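Local atomic coordinates of CbsA (Xanthomonas oryzae pv. oryzae, PDB entry 5XYH), a protein that probably hydrolyses cellulose as a secreted family 6 exoglucanase, releasing cellobiose from chain ends during attack on the plant cell wall. Residues L250-Y263 and G313-D326. Sequence-based numbering, arbitrary orientation.
Sequences LTIGGQPISSSTFY and GNDVNTYVNSGRVD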
ATOM      1  N   LEU A 250       3.226 -24.967  14.428  1.00 17.38           N
ATOM      2  CA  LEU A 250       4.291 -25.666  15.127  1.00 17.65           C
ATOM      3  C   LEU A 250       4.218 -25.353  16.617  1.00 18.21           C
ATOM      4  O   LEU A 250       4.118 -24.187  17.004  1.00 18.19           O
ATOM      5  CB  LEU A 250       5.634 -25.229  14.557  1.00 17.11           C
ATOM      6  CG  LEU A 250       6.878 -25.700  15.301  1.00 18.79           C
ATOM      7  CD1 LEU A 250       7.060 -27.206  15.056  1.00 19.28           C
ATOM      8  CD2 LEU A 250       8.090 -24.899  14.842  1.00 17.99           C
ATOM      9  N   THR A 251       4.251 -26.384  17.457  1.00 18.73           N
ATOM     10  CA  THR A 251       4.119 -26.170  18.895  1.00 18.57           C
ATOM     11  C   THR A 251       5.471 -26.265  19.574  1.00 19.68           C
ATOM     12  O   THR A 251       6.313 -27.087  19.205  1.00 19.80           O
ATOM     13  CB  THR A 251       3.151 -27.153  19.560  1.00 19.69           C
ATOM     14  OG1 THR A 251       3.739 -28.461  19.622  1.00 20.45           O
ATOM     15  CG2 THR A 251       1.809 -27.190  18.825  1.00 19.62           C
ATOM     16  N   ILE A 252       5.678 -25.388  20.553  1.00 19.13           N
ATOM     17  CA  ILE A 252       6.856 -25.401  21.407  1.00 19.11           C
ATOM     18  C   ILE A 252       6.371 -25.116  22.817  1.00 18.98           C
ATOM     19  O   ILE A 252       5.585 -24.186  23.026  1.00 18.89           O
ATOM     20  CB  ILE A 252       7.891 -24.352  20.963  1.00 18.56           C
ATOM     21  CG1 ILE A 252       8.352 -24.640  19.541  1.00 20.21           C
ATOM     22  CG2 ILE A 252       9.077 -24.324  21.916  1.00 20.06           C
ATOM     23  CD1 ILE A 252       8.963 -23.440  18.894  1.00 20.79           C
ATOM     24  N   GLY A 253       6.814 -25.917  23.781  1.00 19.93           N
ATOM     25  CA  GLY A 253       6.250 -25.805  25.111  1.00 19.64           C
ATOM     26  C   GLY A 253       4.747 -25.969  25.133  1.00 19.49           C
ATOM     27  O   GLY A 253       4.067 -25.357  25.969  1.00 19.96           O
ATOM     28  N   GLY A 254       4.202 -26.757  24.209  1.00 19.69           N
ATOM     29  CA  GLY A 254       2.786 -27.040  24.202  1.00 20.02           C
ATOM     30  C   GLY A 254       1.919 -25.968  23.586  1.00 19.69           C
ATOM     31  O   GLY A 254       0.692 -26.066  23.681  1.00 19.08           O
ATOM     32  N   GLN A 255       2.512 -24.951  22.958  1.00 18.41           N
ATOM     33  CA  GLN A 255       1.732 -23.858  22.392  1.00 18.99           C
ATOM     34  C   GLN A 255       2.191 -23.574  20.970  1.00 18.41           C
ATOM     35  O   GLN A 255       3.391 -23.672  20.672  1.00 17.69           O
ATOM     36  CB  GLN A 255       1.858 -22.571  23.226  1.00 19.96           C
ATOM     37  CG  GLN A 255       1.381 -22.685  24.674  1.00 21.79           C
ATOM     38  CD  GLN A 255      -0.101 -22.974  24.794  1.00 24.58           C
ATOM     39  OE1 GLN A 255      -0.909 -22.551  23.959  1.00 26.40           O
ATOM     40  NE2 GLN A 255      -0.471 -23.702  25.847  1.00 26.29           N
ATOM     41  N   PRO A 256       1.267 -23.212  20.077  1.00 17.47           N
ATOM     42  CA  PRO A 256       1.654 -22.912  18.692  1.00 17.32           C
ATOM     43  C   PRO A 256       2.379 -21.582  18.615  1.00 16.55           C
ATOM     44  O   PRO A 256       2.054 -20.638  19.336  1.00 16.01           O
ATOM     45  CB  PRO A 256       0.312 -22.849  17.958  1.00 16.75           C
ATOM     46  CG  PRO A 256      -0.646 -22.383  18.998  1.00 17.83           C
ATOM     47  CD  PRO A 256      -0.179 -23.026  20.296  1.00 18.94           C
ATOM     48  N   ILE A 257       3.351 -21.498  17.702  1.00 15.95           N
ATOM     49  CA  ILE A 257       4.129 -20.270  17.601  1.00 15.43           C
ATOM     50  C   ILE A 257       3.263 -19.099  17.171  1.00 15.96           C
ATOM     51  O   ILE A 257       3.637 -17.945  17.403  1.00 15.60           O
ATOM     52  CB  ILE A 257       5.328 -20.439  16.655  1.00 15.29           C
ATOM     53  CG1 ILE A 257       4.872 -20.876  15.258  1.00 15.43           C
ATOM     54  CG2 ILE A 257       6.348 -21.409  17.270  1.00 17.33           C
ATOM     55  CD1 ILE A 257       5.968 -20.737  14.221  1.00 15.59           C
ATOM     56  N   SER A 258       2.104 -19.366  16.554  1.00 16.14           N
ATOM     57  CA  SER A 258       1.158 -18.302  16.237  1.00 15.67           C
ATOM     58  C   SER A 258       0.684 -17.572  17.485  1.00 15.67           C
ATOM     59  O   SER A 258       0.218 -16.432  17.384  1.00 14.97           O
ATOM     60  CB  SER A 258      -0.047 -18.877  15.500  1.00 16.30           C
ATOM     61  OG  SER A 258      -0.719 -19.804  16.342  1.00 15.95           O
ATOM     62  N   SER A 259       0.792 -18.203  18.655  1.00 15.75           N
ATOM     63  CA  SER A 259       0.371 -17.602  19.912  1.00 15.52           C
ATOM     64  C   SER A 259       1.479 -16.805  20.580  1.00 16.34           C
ATOM     65  O   SER A 259       1.283 -16.319  21.701  1.00 16.58           O
ATOM     66  CB  SER A 259      -0.126 -18.677  20.875  1.00 16.17           C
ATOM     67  OG  SER A 259       0.973 -19.371  21.450  1.00 17.61           O
ATOM     68  N   SER A 260       2.634 -16.664  19.934  1.00 15.56           N
ATOM     69  CA  SER A 260       3.675 -15.793  20.465  1.00 15.12           C
ATOM     70  C   SER A 260       3.146 -14.372  20.620  1.00 15.39           C
ATOM     71  O   SER A 260       2.148 -13.977  20.001  1.00 14.66           O
ATOM     72  CB  SER A 260       4.887 -15.776  19.536  1.00 15.37           C
ATOM     73  OG  SER A 260       4.472 -15.375  18.236  1.00 14.47           O
ATOM     74  N   THR A 261       3.862 -13.583  21.435  1.00 15.47           N
ATOM     75  CA  THR A 261       3.507 -12.180  21.628  1.00 15.79           C
ATOM     76  C   THR A 261       3.414 -11.443  20.299  1.00 14.80           C
ATOM     77  O   THR A 261       2.458 -10.703  20.059  1.00 14.96           O
ATOM     78  CB  THR A 261       4.529 -11.487  22.535  1.00 15.75           C
ATOM     79  OG1 THR A 261       4.455 -12.037  23.862  1.00 16.39           O
ATOM     80  CG2 THR A 261       4.237 -10.009  22.601  1.00 15.12           C
ATOM     81  N   PHE A 262       4.378 -11.670  19.406  1.00 14.99           N
ATOM     82  CA  PHE A 262       4.431 -10.911  18.158  1.00 14.04           C
ATOM     83  C   PHE A 262       3.212 -11.162  17.279  1.00 14.71           C
ATOM     84  O   PHE A 262       2.742 -10.246  16.593  1.00 13.54           O
ATOM     85  CB  PHE A 262       5.709 -11.244  17.392  1.00 14.02           C
ATOM     86  CG  PHE A 262       5.921 -10.397  16.162  1.00 13.73           C
ATOM     87  CD1 PHE A 262       6.197  -9.036  16.278  1.00 14.02           C
ATOM     88  CD2 PHE A 262       5.860 -10.965  14.889  1.00 14.39           C
ATOM     89  CE1 PHE A 262       6.404  -8.242  15.138  1.00 14.14           C
ATOM     90  CE2 PHE A 262       6.061 -10.194  13.741  1.00 13.44           C
ATOM     91  CZ  PHE A 262       6.340  -8.831  13.865  1.00 14.64           C
ATOM     92  N   TYR A 263       2.695 -12.395  17.256  1.00 13.78           N
ATOM     93  CA  TYR A 263       1.577 -12.676  16.364  1.00 14.41           C
ATOM     94  C   TYR A 263       0.226 -12.656  17.067  1.00 15.34           C
ATOM     95  O   TYR A 263      -0.790 -12.464  16.392  1.00 16.28           O
ATOM     96  CB  TYR A 263       1.784 -14.021  15.634  1.00 14.58           C
ATOM     97  CG  TYR A 263       2.931 -13.979  14.647  1.00 14.54           C
ATOM     98  CD1 TYR A 263       2.908 -13.109  13.555  1.00 14.95           C
ATOM     99  CD2 TYR A 263       4.053 -14.770  14.827  1.00 14.45           C
ATOM    100  CE1 TYR A 263       3.971 -13.043  12.666  1.00 14.38           C
ATOM    101  CE2 TYR A 263       5.128 -14.711  13.940  1.00 14.77           C
ATOM    102  CZ  TYR A 263       5.081 -13.853  12.859  1.00 15.02           C
ATOM    103  OH  TYR A 263       6.150 -13.798  11.971  1.00 13.84           O
ATOM    104  N   GLY A 313      14.785 -21.966  19.990  1.00 19.38           N
ATOM    105  CA  GLY A 313      14.319 -21.508  21.284  1.00 19.95           C
ATOM    106  C   GLY A 313      13.350 -22.514  21.867  1.00 20.67           C
ATOM    107  O   GLY A 313      12.612 -23.200  21.172  1.00 20.33           O
ATOM    108  N   ASN A 314      13.348 -22.604  23.196  1.00 21.01           N
ATOM    109  CA  ASN A 314      12.550 -23.593  23.898  1.00 20.76           C
ATOM    110  C   ASN A 314      11.198 -23.046  24.352  1.00 21.36           C
ATOM    111  O   ASN A 314      10.494 -23.709  25.116  1.00 21.06           O
ATOM    112  CB  ASN A 314      13.354 -24.134  25.080  1.00 23.95           C
ATOM    113  CG  ASN A 314      12.852 -25.475  25.545  1.00 26.05           C
ATOM    114  OD1 ASN A 314      12.400 -26.292  24.741  1.00 28.61           O
ATOM    115  ND2 ASN A 314      12.926 -25.719  26.852  1.00 26.96           N
ATOM    116  N   ASP A 315      10.806 -21.868  23.872  1.00 19.67           N
ATOM    117  CA  ASP A 315       9.482 -21.311  24.125  1.00 18.82           C
ATOM    118  C   ASP A 315       9.069 -20.515  22.887  1.00 17.46           C
ATOM    119  O   ASP A 315       9.922 -20.093  22.107  1.00 17.59           O
ATOM    120  CB  ASP A 315       9.487 -20.431  25.383  1.00 18.77           C
ATOM    121  CG  ASP A 315      10.330 -19.177  25.202  1.00 19.15           C
ATOM    122  OD1 ASP A 315      11.551 -19.220  25.463  1.00 19.27           O
ATOM    123  OD2 ASP A 315       9.763 -18.157  24.748  1.00 18.71           O
ATOM    124  N   VAL A 316       7.759 -20.301  22.700  1.00 17.98           N
ATOM    125  CA  VAL A 316       7.320 -19.751  21.409  1.00 18.55           C
ATOM    126  C   VAL A 316       7.856 -18.342  21.193  1.00 17.41           C
ATOM    127  O   VAL A 316       8.154 -17.954  20.054  1.00 16.17           O
ATOM    128  CB  VAL A 316       5.781 -19.787  21.244  1.00 17.29           C
ATOM    129  CG1 VAL A 316       5.289 -21.221  21.142  1.00 17.66           C
ATOM    130  CG2 VAL A 316       5.054 -19.033  22.361  1.00 18.55           C
ATOM    131  N   ASN A 317       7.998 -17.551  22.259  1.00 17.50           N
ATOM    132  CA  ASN A 317       8.491 -16.189  22.073  1.00 16.85           C
ATOM    133  C   ASN A 317       9.957 -16.185  21.658  1.00 16.80           C
ATOM    134  O   ASN A 317      10.338 -15.503  20.699  1.00 15.72           O
ATOM    135  CB  ASN A 317       8.288 -15.368  23.346  1.00 17.47           C
ATOM    136  CG  ASN A 317       6.855 -14.928  23.518  1.00 17.75           C
ATOM    137  OD1 ASN A 317       6.089 -14.883  22.552  1.00 17.23           O
ATOM    138  ND2 ASN A 317       6.484 -14.570  24.745  1.00 19.39           N
ATOM    139  N   THR A 318      10.802 -16.934  22.375  1.00 17.15           N
ATOM    140  CA  THR A 318      12.208 -16.999  21.986  1.00 17.15           C
ATOM    141  C   THR A 318      12.335 -17.480  20.551  1.00 16.96           C
ATOM    142  O   THR A 318      13.098 -16.913  19.762  1.00 16.41           O
ATOM    143  CB  THR A 318      12.984 -17.919  22.931  1.00 18.22           C
ATOM    144  OG1 THR A 318      12.876 -17.430  24.272  1.00 18.73           O
ATOM    145  CG2 THR A 318      14.462 -17.980  22.542  1.00 18.69           C
ATOM    146  N   TYR A 319      11.561 -18.506  20.197  1.00 16.47           N
ATOM    147  CA  TYR A 319      11.634 -19.089  18.859  1.00 17.18           C
ATOM    148  C   TYR A 319      11.241 -18.079  17.794  1.00 15.57           C
ATOM    149  O   TYR A 319      12.002 -17.824  16.861  1.00 16.32           O
ATOM    150  CB  TYR A 319      10.730 -20.315  18.785  1.00 17.29           C
ATOM    151  CG  TYR A 319      10.914 -21.159  17.534  1.00 18.44           C
ATOM    152  CD1 TYR A 319      11.856 -22.184  17.495  1.00 19.10           C
ATOM    153  CD2 TYR A 319      10.120 -20.961  16.408  1.00 18.26           C
ATOM    154  CE1 TYR A 319      12.013 -22.971  16.353  1.00 19.10           C
ATOM    155  CE2 TYR A 319      10.272 -21.738  15.268  1.00 17.17           C
ATOM    156  CZ  TYR A 319      11.218 -22.741  15.245  1.00 18.74           C
ATOM    157  OH  TYR A 319      11.366 -23.524  14.116  1.00 18.04           O
ATOM    158  N   VAL A 320      10.047 -17.496  17.926  1.00 16.20           N
ATOM    159  CA  VAL A 320       9.539 -16.545  16.937  1.00 15.64           C
ATOM    160  C   VAL A 320      10.462 -15.334  16.833  1.00 15.50           C
ATOM    161  O   VAL A 320      10.837 -14.910  15.731  1.00 15.31           O
ATOM    162  CB  VAL A 320       8.096 -16.137  17.294  1.00 15.15           C
ATOM    163  CG1 VAL A 320       7.701 -14.818  16.622  1.00 14.35           C
ATOM    164  CG2 VAL A 320       7.118 -17.258  16.917  1.00 14.64           C
ATOM    165  N   ASN A 321      10.857 -14.769  17.981  1.00 15.25           N
ATOM    166  CA  ASN A 321      11.715 -13.580  17.956  1.00 16.00           C
ATOM    167  C   ASN A 321      13.109 -13.886  17.414  1.00 16.24           C
ATOM    168  O   ASN A 321      13.756 -13.001  16.852  1.00 16.18           O
ATOM    169  CB  ASN A 321      11.820 -12.950  19.351  1.00 14.94           C
ATOM    170  CG  ASN A 321      10.496 -12.409  19.842  1.00 16.43           C
ATOM    171  OD1 ASN A 321       9.602 -12.109  19.042  1.00 15.09           O
ATOM    172  ND2 ASN A 321      10.355 -12.276  21.165  1.00 17.03           N
ATOM    173  N   SER A 322      13.594 -15.119  17.574  1.00 16.83           N
ATOM    174  CA  SER A 322      14.867 -15.449  16.946  1.00 16.91           C
ATOM    175  C   SER A 322      14.741 -15.504  15.431  1.00 17.36           C
ATOM    176  O   SER A 322      15.681 -15.135  14.722  1.00 18.20           O
ATOM    177  CB  SER A 322      15.398 -16.787  17.468  1.00 18.03           C
ATOM    178  OG  SER A 322      14.693 -17.878  16.906  1.00 18.17           O
ATOM    179  N   GLY A 323      13.590 -15.934  14.914  1.00 15.97           N
ATOM    180  CA  GLY A 323      13.503 -16.258  13.501  1.00 16.32           C
ATOM    181  C   GLY A 323      12.790 -15.280  12.588  1.00 15.70           C
ATOM    182  O   GLY A 323      13.033 -15.280  11.375  1.00 16.02           O
ATOM    183  N   ARG A 324      11.896 -14.456  13.130  1.00 15.59           N
ATOM    184  CA  ARG A 324      11.128 -13.557  12.277  1.00 14.16           C
ATOM    185  C   ARG A 324      12.043 -12.541  11.606  1.00 14.69           C
ATOM    186  O   ARG A 324      12.937 -11.961  12.242  1.00 14.49           O
ATOM    187  CB  ARG A 324      10.039 -12.848  13.085  1.00 14.18           C
ATOM    188  CG  ARG A 324      10.500 -12.018  14.287  1.00 13.97           C
ATOM    189  CD  ARG A 324       9.253 -11.463  14.990  1.00 14.10           C
ATOM    190  NE  ARG A 324       9.454 -10.925  16.342  1.00 13.74           N
ATOM    191  CZ  ARG A 324       9.584  -9.632  16.620  1.00 14.24           C
ATOM    192  NH1 ARG A 324       9.571  -8.751  15.633  1.00 14.05           N
ATOM    193  NH2 ARG A 324       9.741  -9.217  17.880  1.00 14.30           N
ATOM    194  N   VAL A 325      11.829 -12.330  10.304  1.00 14.43           N
ATOM    195  CA  VAL A 325      12.609 -11.298   9.633  1.00 13.95           C
ATOM    196  C   VAL A 325      11.966  -9.927   9.849  1.00 13.45           C
ATOM    197  O   VAL A 325      12.666  -8.917   9.889  1.00 13.51           O
ATOM    198  CB  VAL A 325      12.805 -11.626   8.139  1.00 14.34           C
ATOM    199  CG1 VAL A 325      13.566 -12.945   7.993  1.00 15.35           C
ATOM    200  CG2 VAL A 325      11.469 -11.690   7.382  1.00 13.89           C
ATOM    201  N   ASP A 326      10.645  -9.866  10.015  1.00 13.25           N
ATOM    202  CA  ASP A 326       9.987  -8.630  10.446  1.00 13.63           C
ATOM    203  C   ASP A 326      10.392  -8.318  11.890  1.00 13.17           C
ATOM    204  O   ASP A 326       9.948  -8.988  12.826  1.00 14.00           O
ATOM    205  CB  ASP A 326       8.469  -8.785  10.310  1.00 13.29           C
ATOM    206  CG  ASP A 326       7.715  -7.467  10.522  1.00 13.30           C
ATOM    207  OD1 ASP A 326       8.217  -6.589  11.270  1.00 12.86           O
ATOM    208  OD2 ASP A 326       6.618  -7.318   9.938  1.00 13.01           O
TER
HETATM  209  O   HOH W   1       6.190 -21.952  24.426  1.00 17.63           O
HETATM  210  O   HOH W   2       7.013 -12.871  20.089  1.00 14.78           O
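Ile-252 and Ile-257 meet Val-316 and Tyr-319 where a small β-hairpin and the 3-10 segment 257-259 lie along helix 316-323. Strands 251-252 and 255-256 are joined by a type I' turn through Gly-253 and Gly-254, and the closest CA pair across the contact is Ile-257 and Val-316, 5.0 Å apart. Asp-315 N-caps the helix through Thr-318 N, while a water links Ile-252 O to Val-316 N.

Ile-252 sets CD1 over one face of the Tyr-319 ring, a CH-pi contact 3.6 Å from the centroid, and its CG2 rests on the Asn-314 backbone. Leu-250 CD2 reaches the hydroxyl end of the same tyrosine. Val-316 turns CG1 to the carbonyl oxygens of Ile-252 and Gln-255, and Val-320 CG2 packs on Ile-257 CB at 3.7 Å. In the first turn of the helix, Asn-317 OD1 takes a nearly straight bond from Thr-261 N (2.8 Å, 169°). With CG anti to the backbone N (chi1 -174°), Phe-262 presents its ring to the Arg-324 guanidinium, which stacks on it with planes 10° apart and CZ 3.8 Å from the centroid. Bonds in the guanidinium plane fix its rotation against the ring: NE and NH2 both grip Asn-321 OD1, and NH1 reaches Asp-326 O at 2.8 Å.

The hairpin segment belongs to the connection between the parallel neighbours 229-232 and 292-296, the helix to the one from 292-296 to 347-351, and the two pack together at the periphery of the glycoside hydrolase family 6 domain. Beyond the helix, Glu-242 receives the backbone N-H groups of Val-325 and Asp-326, and Phe-269, just before helix 271-284, stacks on Tyr-263.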